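Local coordinates for protein aspartokinase (Clostridium acetobutylicum, PDB 3TVI) that probably phosphorylates the beta-carboxyl group of L-aspartate with ATP, the opening step of threonine and methionine biosynthesis, and carries ACT regulatory domains that bind lysine, at residues B[108-113]-B[179-184]; B[131-136]-B[161-166]; B[229-234]-B[380-385]. All coordinates share one frame; numbering follows the deposited sequence.

Contact 1: residues B[108-113]-B[179-184]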
ATOM      1  N   SER B 108      26.594 -28.752  25.192  1.00 64.58           N
ATOM      2  CA  SER B 108      25.498 -27.822  24.880  1.00 63.26           C
ATOM      3  C   SER B 108      24.559 -28.404  23.849  1.00 63.14           C
ATOM      4  O   SER B 108      24.918 -29.340  23.130  1.00 64.06           O
ATOM      5  CB  SER B 108      26.036 -26.478  24.368  1.00 61.54           C
ATOM      6  OG  SER B 108      26.700 -26.608  23.126  1.00 58.31           O
ATOM      7  N   SER B 109      23.351 -27.856  23.783  1.00 63.50           N
ATOM      8  CA  SER B 109      22.421 -28.227  22.734  1.00 63.31           C
ATOM      9  C   SER B 109      23.095 -27.996  21.393  1.00 61.98           C
ATOM     10  O   SER B 109      23.119 -28.890  20.551  1.00 61.12           O
ATOM     11  CB  SER B 109      21.145 -27.401  22.814  1.00 64.78           C
ATOM     12  OG  SER B 109      21.427 -26.041  22.537  1.00 66.89           O
ATOM     13  N   ASP B 110      23.665 -26.808  21.207  1.00 62.07           N
ATOM     14  CA  ASP B 110      24.334 -26.476  19.949  1.00 63.14           C
ATOM     15  C   ASP B 110      25.352 -27.553  19.538  1.00 61.84           C
ATOM     16  O   ASP B 110      25.382 -27.981  18.388  1.00 61.53           O
ATOM     17  CB  ASP B 110      25.003 -25.096  20.020  1.00 65.50           C
ATOM     18  CG  ASP B 110      24.020 -23.954  19.808  1.00 67.80           C
ATOM     19  OD1 ASP B 110      22.888 -24.027  20.337  1.00 71.69           O
ATOM     20  OD2 ASP B 110      24.382 -22.975  19.116  1.00 68.25           O
ATOM     21  N   TYR B 111      26.174 -28.000  20.478  1.00 61.57           N
ATOM     22  CA  TYR B 111      27.066 -29.111  20.210  1.00 60.86           C
ATOM     23  C   TYR B 111      26.257 -30.344  19.790  1.00 61.46           C
ATOM     24  O   TYR B 111      26.500 -30.945  18.740  1.00 59.87           O
ATOM     25  CB  TYR B 111      27.910 -29.447  21.444  1.00 61.04           C
ATOM     26  CG  TYR B 111      28.743 -30.683  21.227  1.00 60.47           C
ATOM     27  CD1 TYR B 111      28.284 -31.930  21.624  1.00 60.55           C
ATOM     28  CD2 TYR B 111      29.960 -30.609  20.572  1.00 59.47           C
ATOM     29  CE1 TYR B 111      29.029 -33.067  21.405  1.00 60.35           C
ATOM     30  CE2 TYR B 111      30.711 -31.740  20.347  1.00 59.93           C
ATOM     31  CZ  TYR B 111      30.244 -32.967  20.769  1.00 60.52           C
ATOM     32  OH  TYR B 111      30.993 -34.104  20.546  1.00 62.09           O
ATOM     33  N   ALA B 112      25.294 -30.712  20.628  1.00 62.97           N
ATOM     34  CA  ALA B 112      24.454 -31.875  20.383  1.00 63.17           C
ATOM     35  C   ALA B 112      23.958 -31.932  18.937  1.00 63.44           C
ATOM     36  O   ALA B 112      24.293 -32.849  18.203  1.00 63.20           O
ATOM     37  CB  ALA B 112      23.274 -31.874  21.344  1.00 62.68           C
ATOM     38  N   ALA B 113      23.181 -30.930  18.534  1.00 64.82           N
ATOM     39  CA  ALA B 113      22.474 -30.962  17.251  1.00 64.89           C
ATOM     40  C   ALA B 113      23.406 -30.814  16.046  1.00 65.79           C
ATOM     41  O   ALA B 113      23.082 -31.280  14.941  1.00 69.13           O
ATOM     42  CB  ALA B 113      21.395 -29.890  17.217  1.00 63.06           C
ATOM     43  N   ASP B 179      33.364 -22.065  22.160  1.00 86.39           N
ATOM     44  CA  ASP B 179      32.447 -23.202  22.249  1.00 85.09           C
ATOM     45  C   ASP B 179      31.575 -23.271  20.999  1.00 81.52           C
ATOM     46  O   ASP B 179      31.345 -22.254  20.342  1.00 80.85           O
ATOM     47  CB  ASP B 179      31.582 -23.101  23.512  1.00 87.81           C
ATOM     48  CG  ASP B 179      32.397 -23.253  24.801  1.00 92.99           C
ATOM     49  OD1 ASP B 179      33.528 -23.792  24.760  1.00 95.31           O
ATOM     50  OD2 ASP B 179      31.902 -22.832  25.868  1.00 95.99           O
ATOM     51  N   VAL B 180      31.101 -24.476  20.678  1.00 77.05           N
ATOM     52  CA  VAL B 180      30.329 -24.722  19.458  1.00 71.66           C
ATOM     53  C   VAL B 180      29.030 -23.933  19.421  1.00 71.52           C
ATOM     54  O   VAL B 180      28.172 -24.099  20.285  1.00 70.17           O
ATOM     55  CB  VAL B 180      29.980 -26.209  19.297  1.00 69.04           C
ATOM     56  CG1 VAL B 180      28.818 -26.397  18.331  1.00 67.59           C
ATOM     57  CG2 VAL B 180      31.195 -26.975  18.823  1.00 68.48           C
ATOM     58  N   LYS B 181      28.903 -23.084  18.402  1.00 71.77           N
ATOM     59  CA  LYS B 181      27.685 -22.319  18.149  1.00 71.43           C
ATOM     60  C   LYS B 181      27.107 -22.728  16.797  1.00 66.95           C
ATOM     61  O   LYS B 181      27.835 -22.860  15.821  1.00 64.44           O
ATOM     62  CB  LYS B 181      27.993 -20.820  18.152  1.00 74.82           C
ATOM     63  CG  LYS B 181      26.845 -19.956  18.653  1.00 78.05           C
ATOM     64  CD  LYS B 181      27.173 -18.468  18.577  1.00 80.12           C
ATOM     65  CE  LYS B 181      26.171 -17.634  19.362  1.00 81.08           C
ATOM     66  NZ  LYS B 181      24.763 -18.001  19.038  1.00 80.63           N
ATOM     67  N   THR B 182      25.799 -22.933  16.747  1.00 65.39           N
ATOM     68  CA  THR B 182      25.137 -23.350  15.522  1.00 63.76           C
ATOM     69  C   THR B 182      24.481 -22.129  14.904  1.00 62.75           C
ATOM     70  O   THR B 182      24.164 -21.180  15.621  1.00 64.72           O
ATOM     71  CB  THR B 182      24.083 -24.446  15.808  1.00 64.49           C
ATOM     72  OG1 THR B 182      24.108 -25.420  14.758  1.00 64.01           O
ATOM     73  CG2 THR B 182      22.668 -23.859  15.948  1.00 63.57           C
ATOM     74  N   PHE B 183      24.299 -22.142  13.583  1.00 60.43           N
ATOM     75  CA  PHE B 183      23.543 -21.093  12.893  1.00 59.06           C
ATOM     76  C   PHE B 183      22.076 -21.181  13.283  1.00 60.75           C
ATOM     77  O   PHE B 183      21.560 -22.270  13.508  1.00 62.07           O
ATOM     78  CB  PHE B 183      23.654 -21.241  11.378  1.00 56.68           C
ATOM     79  CG  PHE B 183      24.990 -20.858  10.824  1.00 56.14           C
ATOM     80  CD1 PHE B 183      25.302 -19.531  10.585  1.00 56.63           C
ATOM     81  CD2 PHE B 183      25.932 -21.827  10.520  1.00 57.30           C
ATOM     82  CE1 PHE B 183      26.537 -19.168  10.068  1.00 57.10           C
ATOM     83  CE2 PHE B 183      27.170 -21.481  10.003  1.00 57.68           C
ATOM     84  CZ  PHE B 183      27.474 -20.145   9.777  1.00 57.95           C
ATOM     85  N   SER B 184      21.410 -20.035  13.374  1.00 63.72           N
ATOM     86  CA  SER B 184      19.963 -19.992  13.652  1.00 65.38           C
ATOM     87  C   SER B 184      19.160 -19.893  12.361  1.00 65.23           C
ATOM     88  O   SER B 184      18.059 -20.431  12.269  1.00 65.36           O
ATOM     89  CB  SER B 184      19.621 -18.812  14.550  1.00 65.44           C
ATOM     90  OG  SER B 184      20.142 -17.630  13.985  1.00 66.48           O
TER

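Contact 2: residues B[131-136]-B[161-166]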
ATOM      1  N   GLU B 131      40.505 -34.092   2.817  1.00 59.88           N
ATOM      2  CA  GLU B 131      40.883 -33.674   4.164  1.00 60.62           C
ATOM      3  C   GLU B 131      39.681 -33.196   4.967  1.00 58.85           C
ATOM      4  O   GLU B 131      38.940 -32.322   4.528  1.00 59.21           O
ATOM      5  CB  GLU B 131      41.925 -32.562   4.120  1.00 64.18           C
ATOM      6  CG  GLU B 131      43.346 -33.070   3.982  1.00 68.79           C
ATOM      7  CD  GLU B 131      44.374 -31.983   4.224  1.00 73.64           C
ATOM      8  OE1 GLU B 131      44.398 -31.409   5.342  1.00 75.95           O
ATOM      9  OE2 GLU B 131      45.158 -31.700   3.291  1.00 78.91           O
ATOM     10  N   PHE B 132      39.488 -33.770   6.148  1.00 57.97           N
ATOM     11  CA  PHE B 132      38.423 -33.322   7.027  1.00 56.65           C
ATOM     12  C   PHE B 132      38.862 -32.085   7.774  1.00 56.56           C
ATOM     13  O   PHE B 132      39.906 -32.084   8.417  1.00 56.83           O
ATOM     14  CB  PHE B 132      38.048 -34.378   8.054  1.00 56.83           C
ATOM     15  CG  PHE B 132      37.008 -33.907   9.016  1.00 56.72           C
ATOM     16  CD1 PHE B 132      35.664 -33.968   8.683  1.00 56.39           C
ATOM     17  CD2 PHE B 132      37.370 -33.352  10.233  1.00 57.03           C
ATOM     18  CE1 PHE B 132      34.696 -33.505   9.558  1.00 56.33           C
ATOM     19  CE2 PHE B 132      36.406 -32.884  11.113  1.00 57.16           C
ATOM     20  CZ  PHE B 132      35.068 -32.964  10.776  1.00 56.44           C
ATOM     21  N   ILE B 133      38.036 -31.049   7.714  1.00 56.75           N
ATOM     22  CA  ILE B 133      38.290 -29.806   8.425  1.00 57.27           C
ATOM     23  C   ILE B 133      37.055 -29.404   9.212  1.00 56.72           C
ATOM     24  O   ILE B 133      36.079 -28.954   8.630  1.00 57.19           O
ATOM     25  CB  ILE B 133      38.630 -28.680   7.445  1.00 57.24           C
ATOM     26  CG1 ILE B 133      39.995 -28.930   6.817  1.00 58.55           C
ATOM     27  CG2 ILE B 133      38.604 -27.344   8.159  1.00 57.86           C
ATOM     28  CD1 ILE B 133      40.437 -27.823   5.888  1.00 60.19           C
ATOM     29  N   ASP B 134      37.105 -29.557  10.533  1.00 57.00           N
ATOM     30  CA  ASP B 134      35.973 -29.209  11.383  1.00 56.55           C
ATOM     31  C   ASP B 134      35.598 -27.761  11.134  1.00 55.86           C
ATOM     32  O   ASP B 134      36.452 -26.942  10.830  1.00 55.06           O
ATOM     33  CB  ASP B 134      36.297 -29.427  12.866  1.00 57.78           C
ATOM     34  CG  ASP B 134      35.051 -29.419  13.751  1.00 58.06           C
ATOM     35  OD1 ASP B 134      34.298 -28.427  13.735  1.00 59.18           O
ATOM     36  OD2 ASP B 134      34.820 -30.399  14.484  1.00 58.37           O
ATOM     37  N   ALA B 135      34.305 -27.475  11.241  1.00 56.50           N
ATOM     38  CA  ALA B 135      33.780 -26.128  11.065  1.00 57.49           C
ATOM     39  C   ALA B 135      34.309 -25.218  12.158  1.00 60.29           C
ATOM     40  O   ALA B 135      34.707 -24.082  11.890  1.00 61.19           O
ATOM     41  CB  ALA B 135      32.264 -26.151  11.113  1.00 55.88           C
ATOM     42  N   ALA B 136      34.336 -25.743  13.383  1.00 62.26           N
ATOM     43  CA  ALA B 136      34.724 -24.981  14.570  1.00 63.38           C
ATOM     44  C   ALA B 136      36.117 -24.401  14.470  1.00 64.83           C
ATOM     45  O   ALA B 136      36.449 -23.493  15.220  1.00 66.49           O
ATOM     46  CB  ALA B 136      34.611 -25.846  15.817  1.00 63.22           C
ATOM     47  N   LEU B 161      41.756 -23.451   1.514  1.00 72.17           N
ATOM     48  CA  LEU B 161      42.275 -23.341   0.142  1.00 73.31           C
ATOM     49  C   LEU B 161      43.705 -23.889   0.030  1.00 75.06           C
ATOM     50  O   LEU B 161      44.214 -24.085  -1.072  1.00 77.33           O
ATOM     51  CB  LEU B 161      42.146 -21.921  -0.419  1.00 74.21           C
ATOM     52  CG  LEU B 161      43.320 -20.947  -0.418  1.00 77.59           C
ATOM     53  CD1 LEU B 161      44.219 -21.166  -1.626  1.00 80.01           C
ATOM     54  CD2 LEU B 161      42.797 -19.516  -0.416  1.00 78.98           C
ATOM     55  N   SER B 162      44.335 -24.162   1.170  1.00 75.70           N
ATOM     56  CA  SER B 162      45.610 -24.873   1.198  1.00 76.08           C
ATOM     57  C   SER B 162      45.462 -26.396   1.078  1.00 75.49           C
ATOM     58  O   SER B 162      46.469 -27.102   1.074  1.00 76.63           O
ATOM     59  CB  SER B 162      46.359 -24.549   2.485  1.00 76.18           C
ATOM     60  OG  SER B 162      45.662 -25.063   3.602  1.00 75.54           O
ATOM     61  N   CYS B 163      44.228 -26.900   1.014  1.00 73.60           N
ATOM     62  CA  CYS B 163      43.984 -28.314   0.715  1.00 73.03           C
ATOM     63  C   CYS B 163      43.573 -28.456  -0.736  1.00 71.80           C
ATOM     64  O   CYS B 163      42.901 -27.581  -1.279  1.00 71.15           O
ATOM     65  CB  CYS B 163      42.871 -28.893   1.588  1.00 73.36           C
ATOM     66  SG  CYS B 163      43.266 -29.073   3.342  1.00 76.41           S
ATOM     67  N   ASN B 164      43.975 -29.567  -1.346  1.00 70.90           N
ATOM     68  CA  ASN B 164      43.551 -29.935  -2.690  1.00 70.79           C
ATOM     69  C   ASN B 164      42.045 -30.237  -2.693  1.00 68.39           C
ATOM     70  O   ASN B 164      41.281 -29.656  -3.455  1.00 67.56           O
ATOM     71  CB  ASN B 164      44.357 -31.151  -3.164  1.00 72.29           C
ATOM     72  CG  ASN B 164      44.196 -31.439  -4.647  1.00 74.88           C
ATOM     73  OD1 ASN B 164      43.335 -30.864  -5.323  1.00 76.93           O
ATOM     74  ND2 ASN B 164      45.033 -32.338  -5.165  1.00 75.89           N
ATOM     75  N   LYS B 165      41.634 -31.135  -1.809  1.00 67.12           N
ATOM     76  CA  LYS B 165      40.241 -31.537  -1.679  1.00 65.03           C
ATOM     77  C   LYS B 165      39.922 -31.586  -0.187  1.00 61.51           C
ATOM     78  O   LYS B 165      40.661 -32.209   0.576  1.00 62.16           O
ATOM     79  CB  LYS B 165      40.029 -32.914  -2.333  1.00 66.89           C
ATOM     80  CG  LYS B 165      38.572 -33.298  -2.563  1.00 68.19           C
ATOM     81  CD  LYS B 165      38.376 -34.785  -2.850  1.00 70.30           C
ATOM     82  CE  LYS B 165      38.568 -35.135  -4.321  1.00 73.01           C
ATOM     83  NZ  LYS B 165      38.260 -36.573  -4.595  1.00 73.66           N
ATOM     84  N   ALA B 166      38.842 -30.932   0.231  1.00 57.65           N
ATOM     85  CA  ALA B 166      38.523 -30.839   1.649  1.00 56.19           C
ATOM     86  C   ALA B 166      37.021 -30.882   1.926  1.00 55.48           C
ATOM     87  O   ALA B 166      36.248 -30.187   1.261  1.00 55.34           O
ATOM     88  CB  ALA B 166      39.125 -29.569   2.224  1.00 55.07           C
TER

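Contact 3: residues B[229-234]-B[380-385]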
ATOM      1  N   LYS B 229      18.758 -18.587 -15.782  1.00 54.94           N
ATOM      2  CA  LYS B 229      19.527 -17.593 -15.008  1.00 54.85           C
ATOM      3  C   LYS B 229      18.612 -16.651 -14.201  1.00 53.89           C
ATOM      4  O   LYS B 229      17.495 -16.369 -14.609  1.00 54.08           O
ATOM      5  CB  LYS B 229      20.389 -16.769 -15.963  1.00 56.24           C
ATOM      6  CG  LYS B 229      21.583 -17.507 -16.547  1.00 57.38           C
ATOM      7  CD  LYS B 229      22.074 -16.879 -17.846  1.00 59.28           C
ATOM      8  CE  LYS B 229      23.586 -17.024 -17.982  1.00 62.06           C
ATOM      9  NZ  LYS B 229      24.078 -17.125 -19.387  1.00 65.06           N
ATOM     10  N   ILE B 230      19.088 -16.155 -13.065  1.00 53.81           N
ATOM     11  CA  ILE B 230      18.241 -15.360 -12.167  1.00 54.18           C
ATOM     12  C   ILE B 230      19.095 -14.476 -11.244  1.00 55.97           C
ATOM     13  O   ILE B 230      20.077 -14.938 -10.682  1.00 58.43           O
ATOM     14  CB  ILE B 230      17.340 -16.299 -11.335  1.00 53.73           C
ATOM     15  CG1 ILE B 230      16.353 -15.519 -10.476  1.00 53.66           C
ATOM     16  CG2 ILE B 230      18.173 -17.206 -10.444  1.00 53.59           C
ATOM     17  CD1 ILE B 230      15.244 -16.388  -9.931  1.00 52.73           C
ATOM     18  N   SER B 231      18.745 -13.201 -11.100  1.00 56.92           N
ATOM     19  CA  SER B 231      19.534 -12.303 -10.253  1.00 57.75           C
ATOM     20  C   SER B 231      19.145 -12.555  -8.808  1.00 56.39           C
ATOM     21  O   SER B 231      18.165 -13.248  -8.555  1.00 53.94           O
ATOM     22  CB  SER B 231      19.305 -10.827 -10.639  1.00 60.14           C
ATOM     23  OG  SER B 231      18.321 -10.190  -9.831  1.00 60.57           O
ATOM     24  N   TYR B 232      19.901 -12.001  -7.864  1.00 58.13           N
ATOM     25  CA  TYR B 232      19.560 -12.153  -6.452  1.00 60.36           C
ATOM     26  C   TYR B 232      18.255 -11.422  -6.181  1.00 62.11           C
ATOM     27  O   TYR B 232      17.304 -12.017  -5.662  1.00 62.39           O
ATOM     28  CB  TYR B 232      20.666 -11.635  -5.519  1.00 63.00           C
ATOM     29  CG  TYR B 232      21.996 -12.372  -5.624  1.00 66.30           C
ATOM     30  CD1 TYR B 232      22.056 -13.762  -5.560  1.00 67.23           C
ATOM     31  CD2 TYR B 232      23.196 -11.671  -5.775  1.00 69.93           C
ATOM     32  CE1 TYR B 232      23.266 -14.431  -5.663  1.00 70.39           C
ATOM     33  CE2 TYR B 232      24.413 -12.332  -5.876  1.00 70.33           C
ATOM     34  CZ  TYR B 232      24.443 -13.709  -5.822  1.00 71.83           C
ATOM     35  OH  TYR B 232      25.646 -14.370  -5.920  1.00 73.93           O
ATOM     36  N   LYS B 233      18.208 -10.137  -6.551  1.00 65.02           N
ATOM     37  CA  LYS B 233      17.010  -9.299  -6.359  1.00 64.97           C
ATOM     38  C   LYS B 233      15.791  -9.956  -7.003  1.00 62.07           C
ATOM     39  O   LYS B 233      14.694  -9.957  -6.443  1.00 59.74           O
ATOM     40  CB  LYS B 233      17.237  -7.898  -6.939  1.00 67.93           C
ATOM     41  CG  LYS B 233      15.963  -7.133  -7.296  1.00 72.33           C
ATOM     42  CD  LYS B 233      15.275  -6.461  -6.110  1.00 75.29           C
ATOM     43  CE  LYS B 233      15.400  -4.936  -6.168  1.00 76.69           C
ATOM     44  NZ  LYS B 233      14.833  -4.264  -4.962  1.00 78.10           N
ATOM     45  N   GLU B 234      16.013 -10.515  -8.185  1.00 60.35           N
ATOM     46  CA  GLU B 234      14.993 -11.240  -8.930  1.00 60.34           C
ATOM     47  C   GLU B 234      14.477 -12.415  -8.101  1.00 61.29           C
ATOM     48  O   GLU B 234      13.276 -12.532  -7.838  1.00 58.01           O
ATOM     49  CB  GLU B 234      15.613 -11.746 -10.234  1.00 60.28           C
ATOM     50  CG  GLU B 234      14.697 -11.773 -11.441  1.00 60.06           C
ATOM     51  CD  GLU B 234      15.483 -11.694 -12.738  1.00 60.82           C
ATOM     52  OE1 GLU B 234      16.673 -12.103 -12.754  1.00 61.24           O
ATOM     53  OE2 GLU B 234      14.919 -11.204 -13.738  1.00 59.17           O
ATOM     54  N   VAL B 380       7.635 -11.582 -12.445  1.00 44.26           N
ATOM     55  CA  VAL B 380       8.925 -10.993 -12.096  1.00 43.77           C
ATOM     56  C   VAL B 380       9.912 -11.097 -13.253  1.00 44.86           C
ATOM     57  O   VAL B 380       9.909 -12.084 -13.997  1.00 44.42           O
ATOM     58  CB  VAL B 380       9.520 -11.704 -10.861  1.00 42.27           C
ATOM     59  CG1 VAL B 380      10.826 -11.074 -10.428  1.00 41.57           C
ATOM     60  CG2 VAL B 380       8.542 -11.653  -9.709  1.00 42.48           C
ATOM     61  N   GLY B 381      10.749 -10.074 -13.410  1.00 46.06           N
ATOM     62  CA  GLY B 381      11.809 -10.121 -14.412  1.00 49.39           C
ATOM     63  C   GLY B 381      12.563  -8.817 -14.489  1.00 52.20           C
ATOM     64  O   GLY B 381      11.970  -7.773 -14.317  1.00 55.31           O
ATOM     65  N   THR B 382      13.872  -8.860 -14.727  1.00 54.71           N
ATOM     66  CA  THR B 382      14.643  -7.622 -14.894  1.00 55.49           C
ATOM     67  C   THR B 382      14.201  -6.919 -16.180  1.00 58.02           C
ATOM     68  O   THR B 382      13.970  -5.719 -16.190  1.00 58.20           O
ATOM     69  CB  THR B 382      16.167  -7.872 -14.917  1.00 54.85           C
ATOM     70  OG1 THR B 382      16.464  -8.966 -15.785  1.00 55.39           O
ATOM     71  CG2 THR B 382      16.698  -8.190 -13.520  1.00 53.22           C
ATOM     72  N   GLY B 383      14.031  -7.693 -17.248  1.00 61.87           N
ATOM     73  CA  GLY B 383      13.631  -7.163 -18.549  1.00 64.00           C
ATOM     74  C   GLY B 383      12.249  -6.533 -18.632  1.00 66.25           C
ATOM     75  O   GLY B 383      11.847  -6.065 -19.699  1.00 69.36           O
HETATM   76  N   MSE B 384      11.512  -6.512 -17.526  1.00 67.24           N
HETATM   77  CA  MSE B 384      10.230  -5.798 -17.480  1.00 69.18           C
HETATM   78  C   MSE B 384      10.384  -4.556 -16.641  1.00 72.52           C
HETATM   79  O   MSE B 384       9.522  -4.240 -15.815  1.00 73.56           O
HETATM   80  CB  MSE B 384       9.115  -6.709 -16.954  1.00 66.15           C
HETATM   81  CG  MSE B 384       9.443  -7.407 -15.640  1.00 62.49           C
HETATM   82 SE   MSE B 384       7.855  -8.282 -14.898  0.64 58.48          SE
HETATM   83  CE  MSE B 384       6.514  -6.925 -15.387  1.00 58.42           C
ATOM     84  N   ALA B 385      11.478  -3.828 -16.872  1.00 75.83           N
ATOM     85  CA  ALA B 385      11.912  -2.762 -15.968  1.00 78.92           C
ATOM     86  C   ALA B 385      12.750  -1.715 -16.690  1.00 83.55           C
ATOM     87  O   ALA B 385      13.968  -1.710 -16.525  1.00 90.47           O
ATOM     88  CB  ALA B 385      12.733  -3.360 -14.838  1.00 76.83           C
TER

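Contact 1: residues B[108-113]-B[179-184]
Asp110, in the first turn of helix 109-127, reaches down to strand 180-182 and takes the backbone N-H of Thr182 on its carboxylate. Asp110 OD2 is 2.8 Å from Thr182 N. The N-H points almost straight at the oxygen (166°), although it arrives from above the carboxylate plane. CG stands beside the backbone N (chi1 -80°), which swings the carboxylate across Thr182 obliquely, so that OD2 also lies 3.7 Å from the Thr182 methyl CG2. Asp110 CB meanwhile sits 3.3 Å from Val180 O. The same valine puts CG1 under the helix backbone, 3.7 Å from Tyr111 CA, while its other methyl, CG2, lies at the edge of the tyrosine ring, 4.2 Å from CD2.

Behind this first shell, Ser108 is the N-cap: its OG accepts from Tyr111 N at 3.0 Å and fixes the turn that presents Asp110. On the strand, the hydroxyl of Thr182 is engaged by Phe171 O, and Lys181 pairs through its backbone with Gly173 in the two-stranded sheet. The helix crosses the strand steeply, at 73°. This is the amino acid kinase domain, and the same helix carries Glu117, a predicted substrate-binding residue.

Lys181 NZ stays 5.0 Å from Asp110 OD2, too far for an ion pair. Together with the N-H of Thr182 and the helix start, that nearby positive charge would tend to keep Asp110 ionised.

Contact 2: residues B[131-136]-B[161-166]
Glu131 and Ala166 form a parallel beta bridge, their CA atoms 4.5 Å apart, that adds the short strand 131-132 to the edge of the large mixed sheet of the amino acid kinase domain. The link is made by Glu131 N, which donates to Lys165 O at 2.9 Å; the N-H is fairly straight, but it meets the carbonyl from above its plane, 27° out of it. Beside it Ala166 CA comes to 3.3 Å from Glu131 O, a CA-H...O contact. Glu131 and Ile133 also pair through their backbones with Val167, while Ala166 turns its other edge to Lys34 and Ile36, so Ala166 joins 131-132 to strand 33-38.

The close packing is on the side of Glu131 and Ala166, toward which Ile133 also points. From CG onward Glu131 runs extended and lays the flat face of its carboxylate over Cys163 SG, which is about equally far from CD and both oxygens. Ile133 holds CG1 beside its own backbone N (chi1 -70°) and extends CD1 between two partners, Cys163 SG at 4.0 Å and Ala166 CB at 4.3 Å. Val160 adds to this small apolar cluster from the same chain.

Further out the contact loosens. Glu131 is exposed as a residue, so its outer side faces solvent while its inner side covers the buried cysteine. Lys165 leads away from the partner segment, and its NZ is held by Leu128 O.

A carboxylate lying against a buried cysteine would be expected to discourage ionisation of the thiol, so Cys163, with Ile133 CD1 also packed against its sulfur, is more likely neutral here.

Contact 3: residues B[229-234]-B[380-385]
Glu234 lays its carboxylate across Thr382 at about a right angle, with CD 3.8 Å from the threonine methyl CG2. The side chain runs extended beyond CG, and its end comes nearer to 380-385 than its root does. OE2 takes the backbone N-H of Thr382 at 2.8 Å; the bond is bent (142°), and the donor stands above the carboxylate plane, 34° out of it. The hydroxyl of the same threonine, set between its own backbone N and carbonyl carbon (chi1 47°), adds a weak bond from OG1 to OE2. Gly381 CA lies 3.4 Å from Glu234 OE2. Lower down, the glutamate and Val380 side chains run past each other in opposite directions, with Glu234 CG 4.1 Å from Val380 CG1, and Val380 also rests on Glu237 and Leu238 of helix 232-240.

The other oxygen belongs to the helix start. Ser231 and Glu234 make a capping box: Ser231 OG accepts from Glu234 N at 2.9 Å, and Glu234 OE1 receives Ser231 N on its anti lone pair, also at 2.9 Å. This reciprocal pair holds the carboxylate so that OE2 faces the loop following strand 367-380. One acidic group thus ties the amino acid kinase domain, at the turn from strand 229-231 into its helix, to the ACT part of the chain.

Lys282 forms a salt bridge with OE1 and Thr290 OG1 bonds OE2, so the buried carboxylate is satisfied on both oxygens and very likely charged. Asp279 holds the Ser231 hydroxyl, and the neighbouring Lys233 reaches Glu304 of the second subunit.

Contacts 1 and 2 both lie in the amino acid kinase domain, their centres about 20 Å apart and their nearest atoms about 5 Å apart; helix 109-127, which begins at contact 1, leads along the chain to strand 131-132 of contact 2. Contact 1 is the closer to the predicted aspartate site, the Thr182 side chain being about 6 Å from that of Glu117 and about 7 Å from that of Thr52. Contact 3 sits across the chain's centre from contact 1, about 37 Å between centres. It shares the large sheet with contact 2, each at an outermost strand, and its Val380 side chain is about 13 Å from a bound lysine.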